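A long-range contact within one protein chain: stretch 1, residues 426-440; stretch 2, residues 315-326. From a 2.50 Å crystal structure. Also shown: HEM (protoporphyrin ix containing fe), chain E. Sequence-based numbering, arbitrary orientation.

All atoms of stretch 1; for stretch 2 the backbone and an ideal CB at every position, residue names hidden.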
ATOM      1  N   GLN A 426      -5.907  -5.126   5.522  1.00 44.44           N
ATOM      2  CA  GLN A 426      -6.407  -6.493   5.452  1.00 48.88           C
ATOM      3  C   GLN A 426      -7.921  -6.549   5.612  1.00 47.13           C
ATOM      4  O   GLN A 426      -8.572  -7.423   5.031  1.00 48.73           O
ATOM      5  CB  GLN A 426      -5.718  -7.356   6.507  1.00 49.00           C
ATOM      6  CG  GLN A 426      -4.261  -7.648   6.185  1.00 55.43           C
ATOM      7  CD  GLN A 426      -3.494  -8.192   7.372  1.00 64.95           C
ATOM      8  OE1 GLN A 426      -3.953  -8.112   8.511  1.00 69.99           O
ATOM      9  NE2 GLN A 426      -2.317  -8.753   7.111  1.00 62.29           N
ATOM     10  N   HIS A 427      -8.501  -5.621   6.374  1.00 49.01           N
ATOM     11  CA  HIS A 427      -9.953  -5.605   6.521  1.00 46.67           C
ATOM     12  C   HIS A 427     -10.629  -5.152   5.234  1.00 49.12           C
ATOM     13  O   HIS A 427     -11.581  -5.786   4.766  1.00 51.64           O
ATOM     14  CB  HIS A 427     -10.357  -4.705   7.688  1.00 48.49           C
ATOM     15  CG  HIS A 427     -11.780  -4.883   8.119  1.00 55.16           C
ATOM     16  ND1 HIS A 427     -12.236  -6.040   8.713  1.00 52.77           N
ATOM     17  CD2 HIS A 427     -12.848  -4.054   8.040  1.00 58.32           C
ATOM     18  CE1 HIS A 427     -13.524  -5.915   8.983  1.00 51.94           C
ATOM     19  NE2 HIS A 427     -13.919  -4.720   8.584  1.00 50.58           N
ATOM     20  N   GLU A 428     -10.145  -4.059   4.638  1.00 47.56           N
ATOM     21  CA  GLU A 428     -10.790  -3.529   3.440  1.00 51.65           C
ATOM     22  C   GLU A 428     -10.548  -4.413   2.222  1.00 45.14           C
ATOM     23  O   GLU A 428     -11.394  -4.467   1.324  1.00 49.71           O
ATOM     24  CB  GLU A 428     -10.308  -2.105   3.157  1.00 45.82           C
ATOM     25  CG  GLU A 428      -8.827  -1.995   2.847  1.00 48.55           C
ATOM     26  CD  GLU A 428      -8.460  -0.675   2.196  1.00 58.95           C
ATOM     27  OE1 GLU A 428      -9.216  -0.217   1.310  1.00 54.66           O
ATOM     28  OE2 GLU A 428      -7.419  -0.095   2.570  1.00 52.01           O
ATOM     29  N   MET A 429      -9.408  -5.106   2.169  1.00 47.99           N
ATOM     30  CA  MET A 429      -9.122  -5.951   1.014  1.00 43.36           C
ATOM     31  C   MET A 429     -10.029  -7.173   0.972  1.00 43.44           C
ATOM     32  O   MET A 429     -10.397  -7.630  -0.115  1.00 46.80           O
ATOM     33  CB  MET A 429      -7.653  -6.377   1.021  1.00 48.54           C
ATOM     34  CG  MET A 429      -6.676  -5.262   0.670  1.00 47.71           C
ATOM     35  SD  MET A 429      -4.973  -5.829   0.496  1.00 47.25           S
ATOM     36  CE  MET A 429      -4.624  -6.414   2.153  1.00 47.66           C
ATOM     37  N   VAL A 430     -10.407  -7.708   2.134  1.00 47.32           N
ATOM     38  CA  VAL A 430     -11.271  -8.883   2.164  1.00 49.35           C
ATOM     39  C   VAL A 430     -12.710  -8.505   1.828  1.00 48.08           C
ATOM     40  O   VAL A 430     -13.367  -9.176   1.025  1.00 54.99           O
ATOM     41  CB  VAL A 430     -11.176  -9.589   3.530  1.00 53.68           C
ATOM     42  CG1 VAL A 430     -12.155 -10.752   3.592  1.00 50.80           C
ATOM     43  CG2 VAL A 430      -9.760 -10.079   3.774  1.00 42.76           C
ATOM     44  N   ILE A 431     -13.221  -7.429   2.435  1.00 37.83           N
ATOM     45  CA  ILE A 431     -14.591  -7.002   2.156  1.00 45.55           C
ATOM     46  C   ILE A 431     -14.754  -6.668   0.680  1.00 48.96           C
ATOM     47  O   ILE A 431     -15.782  -6.983   0.066  1.00 53.31           O
ATOM     48  CB  ILE A 431     -14.980  -5.806   3.045  1.00 52.79           C
ATOM     49  CG1 ILE A 431     -14.742  -6.124   4.520  1.00 52.00           C
ATOM     50  CG2 ILE A 431     -16.434  -5.428   2.820  1.00 46.24           C
ATOM     51  CD1 ILE A 431     -15.264  -5.060   5.466  1.00 55.26           C
ATOM     52  N   ALA A 432     -13.746  -6.025   0.087  1.00 48.71           N
ATOM     53  CA  ALA A 432     -13.823  -5.662  -1.324  1.00 44.64           C
ATOM     54  C   ALA A 432     -13.860  -6.902  -2.207  1.00 46.08           C
ATOM     55  O   ALA A 432     -14.673  -6.995  -3.134  1.00 42.68           O
ATOM     56  CB  ALA A 432     -12.641  -4.767  -1.700  1.00 41.90           C
ATOM     57  N   LEU A 433     -12.982  -7.870  -1.933  1.00 44.99           N
ATOM     58  CA  LEU A 433     -12.942  -9.082  -2.746  1.00 48.38           C
ATOM     59  C   LEU A 433     -14.162  -9.958  -2.497  1.00 46.48           C
ATOM     60  O   LEU A 433     -14.702 -10.559  -3.434  1.00 50.12           O
ATOM     61  CB  LEU A 433     -11.659  -9.861  -2.464  1.00 46.71           C
ATOM     62  CG  LEU A 433     -10.396  -9.317  -3.131  1.00 48.64           C
ATOM     63  CD1 LEU A 433      -9.172  -9.999  -2.566  1.00 54.20           C
ATOM     64  CD2 LEU A 433     -10.471  -9.518  -4.634  1.00 48.37           C
ATOM     65  N   ALA A 434     -14.609 -10.050  -1.242  1.00 47.97           N
ATOM     66  CA  ALA A 434     -15.772 -10.874  -0.931  1.00 50.55           C
ATOM     67  C   ALA A 434     -17.013 -10.362  -1.648  1.00 51.71           C
ATOM     68  O   ALA A 434     -17.804 -11.152  -2.175  1.00 51.39           O
ATOM     69  CB  ALA A 434     -16.005 -10.917   0.578  1.00 44.22           C
ATOM     70  N   ALA A 435     -17.195  -9.040  -1.688  1.00 48.30           N
ATOM     71  CA  ALA A 435     -18.356  -8.473  -2.366  1.00 50.84           C
ATOM     72  C   ALA A 435     -18.295  -8.716  -3.869  1.00 46.34           C
ATOM     73  O   ALA A 435     -19.314  -9.027  -4.495  1.00 54.23           O
ATOM     74  CB  ALA A 435     -18.460  -6.979  -2.067  1.00 46.12           C
ATOM     75  N   ILE A 436     -17.110  -8.585  -4.465  1.00 44.16           N
ATOM     76  CA  ILE A 436     -16.980  -8.766  -5.909  1.00 50.72           C
ATOM     77  C   ILE A 436     -17.253 -10.217  -6.294  1.00 49.58           C
ATOM     78  O   ILE A 436     -18.012 -10.494  -7.230  1.00 53.45           O
ATOM     79  CB  ILE A 436     -15.590  -8.298  -6.379  1.00 49.55           C
ATOM     80  CG1 ILE A 436     -15.468  -6.780  -6.232  1.00 53.29           C
ATOM     81  CG2 ILE A 436     -15.336  -8.723  -7.818  1.00 47.61           C
ATOM     82  CD1 ILE A 436     -14.078  -6.246  -6.485  1.00 49.70           C
ATOM     83  N   LEU A 437     -16.647 -11.164  -5.571  1.00 43.96           N
ATOM     84  CA  LEU A 437     -16.861 -12.578  -5.868  1.00 50.87           C
ATOM     85  C   LEU A 437     -18.301 -13.001  -5.608  1.00 54.59           C
ATOM     86  O   LEU A 437     -18.812 -13.903  -6.281  1.00 54.69           O
ATOM     87  CB  LEU A 437     -15.910 -13.438  -5.040  1.00 50.76           C
ATOM     88  CG  LEU A 437     -14.432 -13.397  -5.422  1.00 46.11           C
ATOM     89  CD1 LEU A 437     -13.640 -14.285  -4.486  1.00 43.15           C
ATOM     90  CD2 LEU A 437     -14.252 -13.831  -6.866  1.00 48.06           C
ATOM     91  N   HIS A 438     -18.962 -12.374  -4.636  1.00 47.96           N
ATOM     92  CA  HIS A 438     -20.342 -12.715  -4.317  1.00 56.50           C
ATOM     93  C   HIS A 438     -21.319 -12.186  -5.360  1.00 59.20           C
ATOM     94  O   HIS A 438     -22.319 -12.850  -5.657  1.00 59.63           O
ATOM     95  CB  HIS A 438     -20.698 -12.171  -2.932  1.00 55.43           C
ATOM     96  CG  HIS A 438     -22.067 -12.545  -2.463  1.00 56.22           C
ATOM     97  ND1 HIS A 438     -23.199 -11.859  -2.850  1.00 61.20           N
ATOM     98  CD2 HIS A 438     -22.487 -13.524  -1.628  1.00 58.07           C
ATOM     99  CE1 HIS A 438     -24.257 -12.407  -2.279  1.00 59.40           C
ATOM    100  NE2 HIS A 438     -23.853 -13.418  -1.533  1.00 65.20           N
ATOM    101  N   GLN A 439     -21.043 -11.015  -5.932  1.00 52.29           N
ATOM    102  CA  GLN A 439     -21.964 -10.347  -6.842  1.00 50.69           C
ATOM    103  C   GLN A 439     -21.654 -10.580  -8.312  1.00 54.33           C
ATOM    104  O   GLN A 439     -22.583 -10.624  -9.126  1.00 54.33           O
ATOM    105  CB  GLN A 439     -21.964  -8.837  -6.574  1.00 55.28           C
ATOM    106  CG  GLN A 439     -22.398  -8.460  -5.174  1.00 57.93           C
ATOM    107  CD  GLN A 439     -23.830  -8.862  -4.888  1.00 58.84           C
ATOM    108  OE1 GLN A 439     -24.098  -9.638  -3.971  1.00 53.34           O
ATOM    109  NE2 GLN A 439     -24.760  -8.332  -5.674  1.00 51.24           N
ATOM    110  N   PHE A 440     -20.383 -10.716  -8.680  1.00 54.68           N
ATOM    111  CA  PHE A 440     -19.991 -10.811 -10.077  1.00 56.42           C
ATOM    112  C   PHE A 440     -19.144 -12.053 -10.309  1.00 54.89           C
ATOM    113  O   PHE A 440     -18.595 -12.645  -9.376  1.00 52.59           O
ATOM    114  CB  PHE A 440     -19.197  -9.577 -10.531  1.00 51.35           C
ATOM    115  CG  PHE A 440     -19.877  -8.273 -10.237  1.00 61.36           C
ATOM    116  CD1 PHE A 440     -20.879  -7.797 -11.065  1.00 57.18           C
ATOM    117  CD2 PHE A 440     -19.507  -7.517  -9.138  1.00 58.62           C
ATOM    118  CE1 PHE A 440     -21.503  -6.597 -10.799  1.00 59.27           C
ATOM    119  CE2 PHE A 440     -20.127  -6.314  -8.867  1.00 58.21           C
ATOM    120  CZ  PHE A 440     -21.127  -5.854  -9.699  1.00 58.74           C
ATOM    121  N   UNK A 315     -28.111 -14.182  -3.453  1.00 62.26           N
ATOM    122  CA  UNK A 315     -27.398 -13.229  -4.293  1.00 66.04           C
ATOM    123  C   UNK A 315     -27.699 -11.780  -3.931  1.00 63.25           C
ATOM    124  O   UNK A 315     -27.318 -10.874  -4.679  1.00 63.35           O
ATOM    125  CB  UNK A 315     -27.747 -13.473  -5.763  1.00 66.04           C
ATOM    126  N   UNK A 316     -28.372 -11.542  -2.811  1.00 64.51           N
ATOM    127  CA  UNK A 316     -28.473 -10.192  -2.278  1.00 63.04           C
ATOM    128  C   UNK A 316     -27.121  -9.768  -1.715  1.00 63.26           C
ATOM    129  O   UNK A 316     -26.340 -10.596  -1.242  1.00 66.42           O
ATOM    130  CB  UNK A 316     -29.559 -10.108  -1.204  1.00 63.04           C
ATOM    131  N   UNK A 317     -26.843  -8.468  -1.788  1.00 62.74           N
ATOM    132  CA  UNK A 317     -25.572  -7.943  -1.310  1.00 55.56           C
ATOM    133  C   UNK A 317     -25.325  -8.405   0.126  1.00 56.37           C
ATOM    134  O   UNK A 317     -26.245  -8.354   0.955  1.00 58.65           O
ATOM    135  CB  UNK A 317     -25.552  -6.416  -1.396  1.00 55.56           C
ATOM    136  N   UNK A 318     -24.123  -8.881   0.449  1.00 63.26           N
ATOM    137  CA  UNK A 318     -23.892  -9.470   1.774  1.00 55.24           C
ATOM    138  C   UNK A 318     -24.096  -8.464   2.896  1.00 54.47           C
ATOM    139  O   UNK A 318     -23.676  -7.308   2.810  1.00 58.49           O
ATOM    140  CB  UNK A 318     -22.476 -10.045   1.855  1.00 55.24           C
ATOM    141  N   UNK A 319     -24.762  -8.923   3.957  1.00 52.54           N
ATOM    142  CA  UNK A 319     -24.928  -8.152   5.189  1.00 47.10           C
ATOM    143  C   UNK A 319     -23.646  -8.305   6.004  1.00 51.11           C
ATOM    144  O   UNK A 319     -23.550  -9.103   6.941  1.00 56.84           O
ATOM    145  CB  UNK A 319     -26.151  -8.615   5.983  1.00 47.10           C
ATOM    146  N   UNK A 320     -22.638  -7.524   5.623  1.00 49.92           N
ATOM    147  CA  UNK A 320     -21.319  -7.625   6.236  1.00 46.11           C
ATOM    148  C   UNK A 320     -21.377  -7.195   7.697  1.00 46.08           C
ATOM    149  O   UNK A 320     -21.718  -6.048   8.002  1.00 51.81           O
ATOM    150  CB  UNK A 320     -20.303  -6.775   5.470  1.00 46.11           C
ATOM    151  N   UNK A 321     -21.045  -8.113   8.598  1.00 50.53           N
ATOM    152  CA  UNK A 321     -20.798  -7.790   9.993  1.00 54.16           C
ATOM    153  C   UNK A 321     -19.313  -7.969  10.283  1.00 53.96           C
ATOM    154  O   UNK A 321     -18.634  -8.779   9.645  1.00 48.00           O
ATOM    155  CB  UNK A 321     -21.648  -8.662  10.920  1.00 54.16           C
ATOM    156  N   UNK A 322     -18.817  -7.195  11.253  1.00 49.04           N
ATOM    157  CA  UNK A 322     -17.375  -7.057  11.442  1.00 51.82           C
ATOM    158  C   UNK A 322     -16.698  -8.402  11.684  1.00 54.05           C
ATOM    159  O   UNK A 322     -15.611  -8.660  11.151  1.00 55.27           O
ATOM    160  CB  UNK A 322     -17.087  -6.115  12.613  1.00 51.82           C
ATOM    161  N   UNK A 323     -17.322  -9.273  12.479  1.00 58.95           N
ATOM    162  CA  UNK A 323     -16.690 -10.537  12.842  1.00 61.98           C
ATOM    163  C   UNK A 323     -16.578 -11.505  11.671  1.00 58.42           C
ATOM    164  O   UNK A 323     -15.708 -12.382  11.694  1.00 61.77           O
ATOM    165  CB  UNK A 323     -17.474 -11.199  13.977  1.00 61.98           C
ATOM    166  N   UNK A 324     -17.429 -11.373  10.653  1.00 58.39           N
ATOM    167  CA  UNK A 324     -17.416 -12.331   9.553  1.00 55.50           C
ATOM    168  C   UNK A 324     -16.189 -12.191   8.663  1.00 56.76           C
ATOM    169  O   UNK A 324     -15.820 -13.155   7.985  1.00 56.58           O
ATOM    170  CB  UNK A 324     -18.681 -12.168   8.708  1.00 55.50           C
ATOM    171  N   UNK A 325     -15.550 -11.020   8.654  1.00 54.03           N
ATOM    172  CA  UNK A 325     -14.477 -10.764   7.697  1.00 53.19           C
ATOM    173  C   UNK A 325     -13.279 -11.662   7.977  1.00 51.66           C
ATOM    174  O   UNK A 325     -12.755 -12.322   7.072  1.00 54.51           O
ATOM    175  CB  UNK A 325     -14.057  -9.293   7.742  1.00 53.19           C
ATOM    176  N   UNK A 326     -12.832 -11.712   9.233  1.00 48.06           N
ATOM    177  CA  UNK A 326     -11.683 -12.538   9.578  1.00 48.13           C
ATOM    178  C   UNK A 326     -11.979 -14.029   9.497  1.00 59.54           C
ATOM    179  O   UNK A 326     -11.037 -14.830   9.494  1.00 65.95           O
ATOM    180  CB  UNK A 326     -11.199 -12.189  10.987  1.00 48.13           C
TER
HETATM  181  CHA HEM E 501       4.237   1.791   6.269  1.00 46.16           C
HETATM  182  CHB HEM E 501       2.944  -1.571   3.006  1.00 48.28           C
HETATM  183  CHC HEM E 501      -1.700  -0.186   3.423  1.00 46.27           C
HETATM  184  CHD HEM E 501      -0.275   3.622   6.085  1.00 41.66           C
HETATM  185  C1A HEM E 501       4.306   0.741   5.374  1.00 43.26           C
HETATM  186  C2A HEM E 501       5.485  -0.028   5.020  1.00 48.03           C
HETATM  187  C3A HEM E 501       5.127  -0.949   4.123  1.00 44.22           C
HETATM  188  C4A HEM E 501       3.707  -0.810   3.869  1.00 45.94           C
HETATM  189  CMA HEM E 501       6.071  -1.981   3.473  1.00 42.76           C
HETATM  190  CAA HEM E 501       6.914   0.176   5.566  1.00 42.25           C
HETATM  191  CBA HEM E 501       7.610   1.238   4.719  1.00 45.18           C
HETATM  192  CGA HEM E 501       9.066   1.349   5.093  1.00 51.00           C
HETATM  193  O1A HEM E 501       9.551   0.523   5.910  1.00 51.99           O
HETATM  194  O2A HEM E 501       9.746   2.268   4.568  1.00 42.86           O
HETATM  195  C1B HEM E 501       1.569  -1.529   2.879  1.00 48.92           C
HETATM  196  C2B HEM E 501       0.754  -2.476   2.142  1.00 54.61           C
HETATM  197  C3B HEM E 501      -0.535  -2.096   2.255  1.00 48.98           C
HETATM  198  C4B HEM E 501      -0.568  -0.893   3.068  1.00 51.71           C
HETATM  199  CMB HEM E 501       1.344  -3.689   1.386  1.00 37.77           C
HETATM  200  CAB HEM E 501      -1.819  -2.740   1.669  1.00 48.91           C
HETATM  201  CBB HEM E 501      -1.849  -3.827   0.888  1.00 49.45           C
HETATM  202  C1C HEM E 501      -1.742   0.953   4.203  1.00 43.20           C
HETATM  203  C2C HEM E 501      -2.929   1.657   4.644  1.00 53.44           C
HETATM  204  C3C HEM E 501      -2.554   2.707   5.376  1.00 49.43           C
HETATM  205  C4C HEM E 501      -1.097   2.717   5.435  1.00 43.63           C
HETATM  206  CMC HEM E 501      -4.391   1.275   4.326  1.00 42.38           C
HETATM  207  CAC HEM E 501      -3.559   3.696   6.016  1.00 47.73           C
HETATM  208  CBC HEM E 501      -3.181   4.728   6.776  1.00 54.44           C
HETATM  209  C1D HEM E 501       1.066   3.461   6.380  1.00 45.12           C
HETATM  210  C2D HEM E 501       1.886   4.354   7.178  1.00 44.80           C
HETATM  211  C3D HEM E 501       3.125   3.850   7.229  1.00 40.40           C
HETATM  212  C4D HEM E 501       3.145   2.617   6.467  1.00 42.97           C
HETATM  213  CMD HEM E 501       1.411   5.662   7.850  1.00 33.94           C
HETATM  214  CAD HEM E 501       4.331   4.470   7.973  1.00 40.48           C
HETATM  215  CBD HEM E 501       4.310   4.052   9.440  1.00 32.48           C
HETATM  216  CGD HEM E 501       5.536   4.577  10.146  1.00 45.02           C
HETATM  217  O1D HEM E 501       5.451   4.853  11.372  1.00 44.89           O
HETATM  218  O2D HEM E 501       6.598   4.728   9.486  1.00 43.81           O
HETATM  219  NA  HEM E 501       3.244   0.233   4.648  1.00 49.98           N
HETATM  220  NB  HEM E 501       0.729  -0.582   3.428  1.00 48.44           N
HETATM  221  NC  HEM E 501      -0.648   1.630   4.706  1.00 47.62           N
HETATM  222  ND  HEM E 501       1.870   2.414   5.965  1.00 45.97           N
HETATM  223 FE   HEM E 501       1.313   1.005   4.569  1.00 54.90          FE

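Stretch 1 is a helix through residue 439, offering H427, V430, I431, A434, A435, H438 and Q439 to stretch 2. The backbones pair most closely at V430–325, A435–318 and Q439–315.

Position 315 has its CA-to-CB bond sideways, with the ideal CB 5.0 Å from H438 CE1. A short side chain would leave the imidazole untouched; a long polar or aromatic one could curl back to it. The residue is R315, whose m, m, p chi angles do so: NE lies over one face of the H438 ring, and NH2 comes to 3.3 Å from H438 NE2.

At 316 CB points away and finds nothing of stretch 1 within 5.5 Å, so a small or polar residue is plausible. It is T316, and its main chain makes the contact, T316 O lying 2.9 Å from H438 CE1.

Position 317 also points away, but its ideal CB is 4.4 Å from Q439 OE1. Phi/psi of -53/134 is extended; even CB lies near Q439, but only a large side chain could extend to A435. F317, with chi1 t, does, placing CE1 4.1 Å from A435 CB.

Position 318 points toward the helix, its ideal CB 4.9 Å from H438 CD2. Phi of -62° permits proline, and a compact apolar group would suit the imidazole face. P318 sets CG 3.7 Å from the H438 ring centroid, 13° off the normal, a CH-pi contact on the face opposite R315 NE. The H438 ring is further held by a hydrogen bond from H438 ND1 to Q439 OE1 (2.6 Å).

Position 320 points toward I431, its ideal CB 4.9 Å from I431 CG2, with the small A434 and A435 beyond. That leaves room for a large apolar or aromatic group. F320 receives I431 CG2 over its face, 3.9 Å from the ring centroid and 4° off the normal, while A434 CB meets its edge at CE1, 4.0 Å away.

At 322 CB is sideways, the ideal CB 5.1 Å from H427 CE1, so a long or aromatic side chain could meet the imidazole. F322 brings CD1 to 3.4 Å from H427 CE1, the ring planes inclined at 43°.

Position 325 points toward stretch 1, its ideal CB 3.6 Å from H427 CE1 and near I431 and V430, favouring a branched aliphatic. I325 puts CD1 3.5 Å from I431 CG1 and CG2 3.7 Å from V430 CG1.

Positions 319, 321, 323, 324 and 326 make no contact and constrain little; they are D319, Q321, D323, Q324 and A326.

Stretch 2, residues 315-326: RTFPDFQFDQIA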
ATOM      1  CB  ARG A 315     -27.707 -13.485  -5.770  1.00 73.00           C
ATOM      2  CG  ARG A 315     -27.105 -14.777  -6.327  1.00 71.92           C
ATOM      3  CD  ARG A 315     -25.573 -14.731  -6.427  1.00 69.40           C
ATOM      4  NE  ARG A 315     -24.909 -14.919  -5.137  1.00 68.71           N
ATOM      5  CZ  ARG A 315     -24.745 -16.098  -4.544  1.00 69.11           C
ATOM      6  NH1 ARG A 315     -25.198 -17.202  -5.122  1.00 75.21           N
ATOM      7  NH2 ARG A 315     -24.132 -16.174  -3.370  1.00 64.46           N
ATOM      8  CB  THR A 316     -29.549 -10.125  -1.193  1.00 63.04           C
ATOM      9  OG1 THR A 316     -30.744 -10.756  -1.667  1.00 77.94           O
ATOM     10  CG2 THR A 316     -29.865  -8.678  -0.831  1.00 64.23           C
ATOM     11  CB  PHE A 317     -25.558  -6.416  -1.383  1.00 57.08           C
ATOM     12  CG  PHE A 317     -24.205  -5.810  -1.138  1.00 54.59           C
ATOM     13  CD1 PHE A 317     -23.300  -5.663  -2.177  1.00 54.67           C
ATOM     14  CD2 PHE A 317     -23.838  -5.385   0.128  1.00 51.58           C
ATOM     15  CE1 PHE A 317     -22.053  -5.103  -1.957  1.00 58.76           C
ATOM     16  CE2 PHE A 317     -22.593  -4.827   0.356  1.00 53.91           C
ATOM     17  CZ  PHE A 317     -21.700  -4.684  -0.688  1.00 53.09           C
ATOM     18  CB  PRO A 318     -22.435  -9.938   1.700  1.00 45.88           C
ATOM     19  CG  PRO A 318     -22.178 -10.131   0.242  1.00 50.23           C
ATOM     20  CD  PRO A 318     -22.968  -9.060  -0.446  1.00 50.49           C
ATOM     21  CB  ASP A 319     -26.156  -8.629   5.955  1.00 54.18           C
ATOM     22  CG  ASP A 319     -26.316  -7.945   7.302  1.00 57.63           C
ATOM     23  OD1 ASP A 319     -25.797  -6.821   7.476  1.00 58.08           O
ATOM     24  OD2 ASP A 319     -26.957  -8.546   8.192  1.00 55.65           O
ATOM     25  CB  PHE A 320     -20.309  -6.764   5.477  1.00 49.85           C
ATOM     26  CG  PHE A 320     -19.906  -7.323   4.140  1.00 50.48           C
ATOM     27  CD1 PHE A 320     -19.109  -8.452   4.058  1.00 50.46           C
ATOM     28  CD2 PHE A 320     -20.301  -6.703   2.965  1.00 48.77           C
ATOM     29  CE1 PHE A 320     -18.729  -8.965   2.829  1.00 43.76           C
ATOM     30  CE2 PHE A 320     -19.924  -7.210   1.733  1.00 44.03           C
ATOM     31  CZ  PHE A 320     -19.137  -8.343   1.666  1.00 39.73           C
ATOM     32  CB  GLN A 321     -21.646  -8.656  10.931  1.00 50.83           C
ATOM     33  CG  GLN A 321     -21.995 -10.007  10.355  1.00 58.76           C
ATOM     34  CD  GLN A 321     -23.160 -10.682  11.057  1.00 65.19           C
ATOM     35  OE1 GLN A 321     -23.302 -10.597  12.278  1.00 64.52           O
ATOM     36  NE2 GLN A 321     -24.007 -11.357  10.284  1.00 49.20           N
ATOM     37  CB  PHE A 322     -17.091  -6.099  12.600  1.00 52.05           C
ATOM     38  CG  PHE A 322     -15.638  -6.005  12.962  1.00 56.41           C
ATOM     39  CD1 PHE A 322     -14.748  -5.333  12.139  1.00 60.40           C
ATOM     40  CD2 PHE A 322     -15.160  -6.586  14.122  1.00 58.79           C
ATOM     41  CE1 PHE A 322     -13.410  -5.248  12.467  1.00 59.33           C
ATOM     42  CE2 PHE A 322     -13.824  -6.502  14.457  1.00 57.10           C
ATOM     43  CZ  PHE A 322     -12.948  -5.833  13.628  1.00 58.09           C
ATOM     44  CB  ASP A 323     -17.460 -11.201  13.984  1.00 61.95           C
ATOM     45  CG  ASP A 323     -17.125 -10.603  15.334  1.00 71.77           C
ATOM     46  OD1 ASP A 323     -15.938 -10.294  15.568  1.00 77.06           O
ATOM     47  OD2 ASP A 323     -18.048 -10.443  16.160  1.00 79.53           O
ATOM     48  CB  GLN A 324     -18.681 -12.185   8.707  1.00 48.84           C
ATOM     49  CG  GLN A 324     -19.929 -12.752   9.354  1.00 56.47           C
ATOM     50  CD  GLN A 324     -21.163 -12.561   8.496  1.00 55.75           C
ATOM     51  OE1 GLN A 324     -21.271 -11.586   7.749  1.00 46.79           O
ATOM     52  NE2 GLN A 324     -22.105 -13.490   8.599  1.00 56.26           N
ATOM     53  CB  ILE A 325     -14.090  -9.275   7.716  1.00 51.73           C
ATOM     54  CG1 ILE A 325     -15.313  -8.414   7.395  1.00 49.67           C
ATOM     55  CG2 ILE A 325     -12.963  -9.003   6.735  1.00 47.89           C
ATOM     56  CD1 ILE A 325     -16.110  -8.906   6.202  1.00 50.24           C
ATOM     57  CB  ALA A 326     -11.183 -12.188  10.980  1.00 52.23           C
TER
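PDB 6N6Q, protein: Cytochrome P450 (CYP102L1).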